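Local coordinates for protein bifunctional dTDP-4-dehydrorhamnose 3,5-epimerase/dTDP-4-dehydrorhamnose reductase (Arabidopsis thaliana, PDB 4QQR) that catalyses the 3,5-epimerization of dTDP-4-keto-6-deoxyglucose and the NADPH-dependent reduction of the product to dTDP-beta-L-rhamnose, at residues 123-128 with 191-196. Sequence-based numbering, arbitrary orientation.
With ZN (zinc ion), chain C.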
loop_
_atom_site.group_PDB
_atom_site.type_symbol
_atom_site.label_atom_id
_atom_site.label_comp_id
_atom_site.label_asym_id
_atom_site.label_seq_id
_atom_site.Cartn_x
_atom_site.Cartn_y
_atom_site.Cartn_z
ATOM N N HIS A 123 9.619 -12.584 20.580
ATOM C CA HIS A 123 10.756 -13.078 19.800
ATOM C C HIS A 123 12.025 -12.352 20.260
ATOM O O HIS A 123 12.598 -11.546 19.521
ATOM C CB HIS A 123 10.537 -12.859 18.295
ATOM C CG HIS A 123 9.127 -13.067 17.846
ATOM N ND1 HIS A 123 8.109 -12.175 18.144
ATOM C CD2 HIS A 123 8.550 -14.057 17.125
ATOM C CE1 HIS A 123 6.980 -12.610 17.629
ATOM N NE2 HIS A 123 7.216 -13.748 16.999
ATOM N N PRO A 124 12.470 -12.633 21.495
ATOM C CA PRO A 124 13.544 -11.808 22.068
ATOM C C PRO A 124 14.928 -12.079 21.489
ATOM O O PRO A 124 15.196 -13.174 20.988
ATOM C CB PRO A 124 13.502 -12.152 23.559
ATOM C CG PRO A 124 12.830 -13.509 23.636
ATOM C CD PRO A 124 11.976 -13.675 22.420
ATOM N N LEU A 125 15.787 -11.068 21.551
ATOM C CA LEU A 125 17.182 -11.202 21.168
ATOM C C LEU A 125 17.824 -12.355 21.933
ATOM O O LEU A 125 17.813 -12.371 23.165
ATOM C CB LEU A 125 17.911 -9.895 21.472
ATOM C CG LEU A 125 19.441 -9.892 21.506
ATOM C CD1 LEU A 125 20.019 -10.270 20.131
ATOM C CD2 LEU A 125 19.986 -8.537 21.992
ATOM N N GLY A 126 18.358 -13.332 21.203
ATOM C CA GLY A 126 19.051 -14.460 21.807
ATOM C C GLY A 126 18.202 -15.696 22.068
ATOM O O GLY A 126 18.724 -16.744 22.458
ATOM N N SER A 127 16.894 -15.586 21.852
ATOM C CA SER A 127 15.965 -16.665 22.200
ATOM C C SER A 127 15.933 -17.823 21.207
ATOM O O SER A 127 15.406 -18.898 21.515
ATOM C CB SER A 127 14.547 -16.122 22.319
ATOM O OG SER A 127 14.021 -15.790 21.041
ATOM N N GLY A 128 16.455 -17.598 20.007
ATOM C CA GLY A 128 16.343 -18.590 18.955
ATOM C C GLY A 128 14.921 -18.704 18.424
ATOM O O GLY A 128 14.640 -19.553 17.578
ATOM N N VAL A 191 28.174 -2.828 15.132
ATOM C CA VAL A 191 27.197 -2.875 16.217
ATOM C C VAL A 191 27.144 -4.187 16.987
ATOM O O VAL A 191 26.680 -4.218 18.140
ATOM C CB VAL A 191 25.797 -2.603 15.676
ATOM C CG1 VAL A 191 24.943 -1.907 16.738
ATOM C CG2 VAL A 191 25.886 -1.781 14.389
ATOM N N ASP A 192 27.584 -5.258 16.328
ATOM C CA ASP A 192 27.472 -6.634 16.832
ATOM C C ASP A 192 26.104 -7.115 17.332
ATOM O O ASP A 192 25.905 -7.276 18.536
ATOM C CB ASP A 192 28.495 -6.892 17.919
ATOM C CG ASP A 192 28.667 -8.366 18.193
ATOM O OD1 ASP A 192 28.874 -9.133 17.220
ATOM O OD2 ASP A 192 28.584 -8.750 19.380
ATOM N N ILE A 193 25.182 -7.379 16.407
ATOM C CA ILE A 193 23.890 -7.978 16.740
ATOM C C ILE A 193 23.697 -9.240 15.903
ATOM O O ILE A 193 23.846 -9.200 14.678
ATOM C CB ILE A 193 22.703 -7.023 16.413
ATOM C CG1 ILE A 193 23.011 -5.566 16.797
ATOM C CG2 ILE A 193 21.400 -7.515 17.045
ATOM C CD1 ILE A 193 22.423 -5.143 18.132
ATOM N N PRO A 194 23.356 -10.366 16.554
ATOM C CA PRO A 194 22.990 -11.586 15.821
ATOM C C PRO A 194 21.820 -11.278 14.885
ATOM O O PRO A 194 20.814 -10.702 15.334
ATOM C CB PRO A 194 22.492 -12.535 16.921
ATOM C CG PRO A 194 22.873 -11.929 18.193
ATOM C CD PRO A 194 23.105 -10.476 17.999
ATOM N N ASN A 195 21.942 -11.646 13.614
ATOM C CA ASN A 195 20.870 -11.411 12.644
ATOM C C ASN A 195 20.691 -12.593 11.697
ATOM O O ASN A 195 21.638 -13.339 11.452
ATOM C CB ASN A 195 21.143 -10.134 11.840
ATOM C CG ASN A 195 20.615 -8.864 12.530
ATOM O OD1 ASN A 195 19.434 -8.541 12.445
ATOM N ND2 ASN A 195 21.499 -8.143 13.203
ATOM N N SER A 196 19.480 -12.775 11.177
ATOM C CA SER A 196 19.265 -13.676 10.038
ATOM C C SER A 196 19.781 -13.027 8.754
ATOM O O SER A 196 19.611 -11.827 8.542
ATOM C CB SER A 196 17.788 -14.057 9.883
ATOM O OG SER A 196 17.469 -15.196 10.663
HETATM ZN ZN ZN C . 6.304 -15.772 15.962
#
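Leu125, at the corner of a type II beta turn running from Pro124 to Ser127, meets Ile193 and Pro194 of the loop 191-196, which is extended from Ile193 on. The touch is small and apolar, with 96 Å² buried in all. One branch of Leu125 does the work. Leu125 CD1 lies 3.8 Å from Pro194 CD and equally near Pro194 CG, so the methyl meets the ring at its CG-CD edge, obliquely and not over the middle of the face. The two side chains cross at about a right angle. CG of Leu125 is anti to its backbone N (chi1 164°), which carries the branch out from the turn to the ring. Ile193 adds a looser touch, its CG2 standing 4.4 Å from Leu125 CD1.

The turn has its own bonds. The carbonyl O of Pro124 accepts both Ser127 N at 3.1 Å and Ser127 OG at 2.9 Å. The hydroxyl sits in the carbonyl plane, on a lone pair. Gly126 has a positive phi (94°), as suits the third position of a type II turn. At the start of the segment, His123 NE2 binds a zinc ion at 2.5 Å. Asp135 is also a ligand of this ion, and Asp120 takes a hydrogen bond with His123 ND1. In the other loop, Asn195 ND2 bonds to Ile193 O at 3.0 Å, coming from above the carbonyl plane.

Leu125 also touches Tyr119, whose hydroxyl is hydrogen-bonded to Pro194 O, so a second link joins the loops close by. The contact lies at the surface of this Rossmann-type reductase. It joins the loop between strand 107-113 and helix 143-155 to the loop between strand 189-190 and helix 200-212.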